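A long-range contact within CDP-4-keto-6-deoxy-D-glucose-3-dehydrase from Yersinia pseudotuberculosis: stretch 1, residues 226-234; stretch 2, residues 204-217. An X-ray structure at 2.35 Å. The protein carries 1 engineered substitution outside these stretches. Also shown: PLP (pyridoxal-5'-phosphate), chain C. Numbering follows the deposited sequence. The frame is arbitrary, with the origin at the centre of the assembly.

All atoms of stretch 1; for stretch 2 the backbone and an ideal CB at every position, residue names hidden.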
# COMPACT_ATOMS: atom_id res chain seq x y z
N GLU A 226 1.54 -9.51 3.62
CA GLU A 226 1.56 -8.58 2.50
C GLU A 226 2.71 -7.65 2.88
O GLU A 226 2.80 -7.22 4.03
CB GLU A 226 0.26 -7.79 2.39
CG GLU A 226 -0.96 -8.62 2.03
CD GLU A 226 -1.09 -8.91 0.53
OE1 GLU A 226 -0.18 -8.57 -0.25
OE2 GLU A 226 -2.13 -9.50 0.15
N GLY A 227 3.59 -7.38 1.92
CA GLY A 227 4.71 -6.50 2.17
C GLY A 227 5.76 -6.66 1.10
O GLY A 227 5.72 -7.61 0.32
N GLY A 228 6.69 -5.71 1.04
CA GLY A 228 7.76 -5.77 0.06
C GLY A 228 8.83 -4.76 0.45
O GLY A 228 8.72 -4.15 1.52
N ALA A 229 9.83 -4.56 -0.41
CA ALA A 229 10.87 -3.60 -0.11
C ALA A 229 11.60 -3.09 -1.34
O ALA A 229 11.75 -3.80 -2.35
CB ALA A 229 11.89 -4.21 0.86
N VAL A 230 12.03 -1.83 -1.26
CA VAL A 230 12.81 -1.20 -2.31
C VAL A 230 14.19 -1.06 -1.67
O VAL A 230 14.30 -0.70 -0.49
CB VAL A 230 12.26 0.20 -2.68
CG1 VAL A 230 13.15 0.86 -3.72
CG2 VAL A 230 10.85 0.08 -3.24
N PHE A 231 15.24 -1.38 -2.42
CA PHE A 231 16.59 -1.28 -1.92
C PHE A 231 17.50 -0.70 -2.99
O PHE A 231 17.25 -0.87 -4.18
CB PHE A 231 17.10 -2.63 -1.40
CG PHE A 231 16.90 -3.78 -2.35
CD1 PHE A 231 17.81 -4.04 -3.36
CD2 PHE A 231 15.82 -4.65 -2.18
CE1 PHE A 231 17.67 -5.16 -4.20
CE2 PHE A 231 15.66 -5.77 -3.01
CZ PHE A 231 16.59 -6.03 -4.02
N THR A 232 18.53 0.01 -2.55
CA THR A 232 19.44 0.66 -3.48
C THR A 232 20.78 0.91 -2.81
O THR A 232 20.94 0.67 -1.62
CB THR A 232 18.85 2.02 -3.95
OG1 THR A 232 19.70 2.62 -4.93
CG2 THR A 232 18.70 2.98 -2.78
N GLN A 233 21.74 1.40 -3.58
CA GLN A 233 23.05 1.68 -3.04
C GLN A 233 23.24 3.19 -3.03
O GLN A 233 24.20 3.71 -2.47
CB GLN A 233 24.12 1.00 -3.88
CG GLN A 233 23.78 -0.46 -4.16
CD GLN A 233 24.97 -1.27 -4.60
OE1 GLN A 233 25.88 -1.52 -3.81
NE2 GLN A 233 24.98 -1.68 -5.87
N SER A 234 22.30 3.88 -3.66
CA SER A 234 22.32 5.33 -3.76
C SER A 234 21.53 6.04 -2.67
O SER A 234 20.33 5.79 -2.49
CB SER A 234 21.79 5.75 -5.12
OG SER A 234 21.42 7.12 -5.10
N UNK A 204 24.91 -10.97 -5.68
CA UNK A 204 23.49 -11.00 -5.30
C UNK A 204 22.58 -10.23 -6.26
O UNK A 204 22.87 -9.09 -6.64
CB UNK A 204 23.33 -10.43 -3.89
N UNK A 205 21.46 -10.84 -6.65
CA UNK A 205 20.51 -10.22 -7.57
C UNK A 205 19.84 -8.98 -6.99
O UNK A 205 19.37 -9.00 -5.86
CB UNK A 205 19.44 -11.24 -7.97
N UNK A 206 19.79 -7.91 -7.77
CA UNK A 206 19.16 -6.69 -7.30
C UNK A 206 20.18 -5.62 -6.97
O UNK A 206 19.82 -4.48 -6.65
CB UNK A 206 18.29 -6.98 -6.07
N UNK A 207 21.45 -5.98 -7.08
CA UNK A 207 22.53 -5.05 -6.78
C UNK A 207 23.36 -4.70 -8.01
O UNK A 207 24.45 -4.14 -7.89
CB UNK A 207 23.44 -5.64 -5.70
N UNK A 208 22.85 -5.01 -9.19
CA UNK A 208 23.57 -4.70 -10.42
C UNK A 208 23.03 -3.40 -11.00
O UNK A 208 23.74 -2.67 -11.70
CB UNK A 208 23.45 -5.84 -11.43
N UNK A 209 21.76 -3.12 -10.71
CA UNK A 209 21.16 -1.91 -11.23
C UNK A 209 21.01 -0.81 -10.20
O UNK A 209 21.53 -0.90 -9.09
CB UNK A 209 19.79 -2.24 -11.83
N UNK A 210 20.28 0.24 -10.57
CA UNK A 210 20.07 1.36 -9.67
C UNK A 210 19.11 1.06 -8.52
O UNK A 210 19.41 1.37 -7.38
CB UNK A 210 19.55 2.56 -10.47
N UNK A 211 17.95 0.47 -8.82
CA UNK A 211 17.00 0.14 -7.76
C UNK A 211 16.62 -1.34 -7.83
O UNK A 211 16.58 -1.93 -8.90
CB UNK A 211 15.75 1.02 -7.87
N UNK A 212 16.34 -1.92 -6.67
CA UNK A 212 15.93 -3.31 -6.60
C UNK A 212 14.63 -3.40 -5.81
O UNK A 212 14.36 -2.55 -4.95
CB UNK A 212 17.02 -4.17 -5.96
N UNK A 213 13.81 -4.41 -6.11
CA UNK A 213 12.53 -4.60 -5.42
C UNK A 213 12.33 -6.08 -5.11
O UNK A 213 12.81 -6.95 -5.83
CB UNK A 213 11.37 -4.07 -6.26
N UNK A 214 11.62 -6.36 -4.02
CA UNK A 214 11.34 -7.73 -3.63
C UNK A 214 9.96 -7.75 -3.00
O UNK A 214 9.46 -6.71 -2.54
CB UNK A 214 12.40 -8.27 -2.67
N UNK A 215 9.32 -8.92 -2.99
CA UNK A 215 7.98 -9.07 -2.43
C UNK A 215 7.91 -10.02 -1.23
O UNK A 215 8.69 -10.96 -1.14
CB UNK A 215 7.03 -9.57 -3.52
N UNK A 216 6.96 -9.79 -0.33
CA UNK A 216 6.81 -10.69 0.82
C UNK A 216 5.41 -11.28 0.91
O UNK A 216 4.89 -11.51 2.01
CB UNK A 216 7.14 -9.95 2.12
N UNK A 217 4.81 -11.50 -0.25
CA UNK A 217 3.50 -12.13 -0.35
C UNK A 217 3.77 -13.60 0.06
O UNK A 217 4.88 -14.10 -0.13
CB UNK A 217 2.89 -12.00 -1.75
N1 PLP C . 6.70 -8.96 -9.78
C2 PLP C . 6.79 -10.34 -9.80
C2A PLP C . 7.64 -10.98 -10.89
C3 PLP C . 6.09 -11.11 -8.82
O3 PLP C . 6.14 -12.46 -8.81
C4 PLP C . 5.29 -10.44 -7.80
C4A PLP C . 4.57 -11.33 -6.73
C5 PLP C . 5.23 -9.01 -7.84
C6 PLP C . 5.97 -8.30 -8.86
C5A PLP C . 4.48 -8.11 -6.90
O4P PLP C . 4.43 -8.56 -5.62
P PLP C . 3.14 -8.52 -4.67
O1P PLP C . 3.66 -8.65 -3.26
O2P PLP C . 2.25 -9.83 -5.11
O3P PLP C . 2.35 -7.22 -4.91

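At position 204 the ideal CB has no atom of stretch 1 within 5.5 Å, so stretch 1 sets no preference; the residue is Met-204, which opens a type II turn ending at 207. Position 205 points away and is equally unconstrained: Ala-205.

Position 206 is decisive. Its phi/psi of 106/-4 would jam a CB against the preceding carbonyl, and the ideal CB lies 2.7 Å from Phe-231 CE1. Both call for glycine, and Gly-206 leaves its O 3.3 Å from Phe-231 CE1, at the ring edge.

Position 207 points sideways, its ideal CB 4.3 Å from Gln-233 NE2; small or polar side chains would suit. Thr-207 closes the turn, its OG1 donating to Met-204 O at 2.8 Å.

Positions 208, 209 and 210 point away from stretch 1, which sets no preference there; they hold Phe-208, Gly-209 and Asp-210. The backbone at 210 does engage: Thr-232 OG1 donates to Asp-210 O at 2.8 Å.

From 211 to 215 the chain runs antiparallel to strand 228-232, with alternating faces. The ideal CB of 211 lies 4.9 Å from Val-230 CG1 and 5.1 Å from Thr-232 CB, favouring an aliphatic such as Val, Ile or Leu. Ile-211 packs its CG2 3.4 Å from Val-230 CG1.

At 212 the ideal CB would fall 2.1 Å from Phe-231 CE1, so only glycine fits although the backbone angles (-127/152) are ordinary for a strand. Gly-212 lays its CA over the ring face, 3.9 Å from the centroid of Phe-231. Gly-212 N donates to Phe-231 O at 2.9 Å, and Phe-231 N donates to Gly-212 O, also at 2.9 Å.

Position 213 shares the face of Val-230. Its ideal CB lies 3.9 Å from Ala-229 O and 5.1 Å from Val-230 CA, without a clash, so several side chains would suit, beta-branched or small ones among them. Thr-213 brings CG2 to 4.4 Å from Val-230 CG2.

At 214 the ideal CB is 4.1 Å from Phe-231 CE2, and Ala-229 lies across the strand pair; a compact apolar residue is expected. Val-214 sets CG1 4.0 Å from Ala-229 CB.

Position 215 faces side-chain-free Gly-228, so stretch 1 permits many residues; the visible PLP phosphate nearby favours a small donor. Ser-215 OG donates to PLP O1P at 2.6 Å.

Position 216 points toward stretch 1, its ideal CB a tight 3.3 Å from Gly-227 O; a large side chain could lie along the backbone of Gly-227 to Ala-229, and an aromatic or large aliphatic group would suit. Phe-216 places CD1 3.4 Å from Gly-228 N and CE1 4.1 Å from Ala-229 CB.

Position 217 points sideways, and its ideal CB lies 4.8 Å from Glu-226 OE1, compatible with polar or aromatic choices. Tyr-217 turns its ring edge to that carboxylate, CD1 lying 3.6 Å from Glu-226 OE1.

Stretch 2, residues 204-217: MAGTFGDIGTVSFY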
# COMPACT_ATOMS: atom_id res chain seq x y z
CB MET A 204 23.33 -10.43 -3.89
CG MET A 204 21.95 -10.58 -3.31
SD MET A 204 21.54 -12.31 -3.01
CE MET A 204 22.36 -12.60 -1.44
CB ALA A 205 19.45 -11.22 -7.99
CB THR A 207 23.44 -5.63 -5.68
OG1 THR A 207 24.24 -6.69 -6.22
CG2 THR A 207 22.59 -6.21 -4.56
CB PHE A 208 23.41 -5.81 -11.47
CG PHE A 208 23.99 -7.14 -11.06
CD1 PHE A 208 23.42 -7.89 -10.03
CD2 PHE A 208 25.09 -7.67 -11.74
CE1 PHE A 208 23.94 -9.13 -9.68
CE2 PHE A 208 25.61 -8.91 -11.40
CZ PHE A 208 25.03 -9.65 -10.37
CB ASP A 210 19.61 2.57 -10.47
CG ASP A 210 20.52 2.85 -11.64
OD1 ASP A 210 20.21 2.40 -12.76
OD2 ASP A 210 21.56 3.51 -11.44
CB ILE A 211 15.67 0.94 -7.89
CG1 ILE A 211 15.93 2.42 -8.17
CG2 ILE A 211 14.88 0.78 -6.61
CD1 ILE A 211 16.33 3.21 -6.97
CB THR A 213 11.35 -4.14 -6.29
OG1 THR A 213 11.32 -4.93 -7.49
CG2 THR A 213 11.51 -2.67 -6.67
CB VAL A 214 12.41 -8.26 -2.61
CG1 VAL A 214 12.28 -7.52 -1.29
CG2 VAL A 214 12.24 -9.76 -2.40
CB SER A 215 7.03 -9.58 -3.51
OG SER A 215 5.83 -10.06 -2.94
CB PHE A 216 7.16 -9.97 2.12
CG PHE A 216 8.50 -9.32 2.10
CD1 PHE A 216 8.65 -8.00 2.53
CD2 PHE A 216 9.61 -9.99 1.61
CE1 PHE A 216 9.90 -7.36 2.48
CE2 PHE A 216 10.86 -9.36 1.55
CZ PHE A 216 11.00 -8.05 1.99
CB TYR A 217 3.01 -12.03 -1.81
CG TYR A 217 1.61 -12.53 -2.02
CD1 TYR A 217 0.52 -11.86 -1.45
CD2 TYR A 217 1.36 -13.70 -2.73
CE1 TYR A 217 -0.76 -12.35 -1.58
CE2 TYR A 217 0.07 -14.20 -2.86
CZ TYR A 217 -0.98 -13.52 -2.28
OH TYR A 217 -2.26 -14.02 -2.38
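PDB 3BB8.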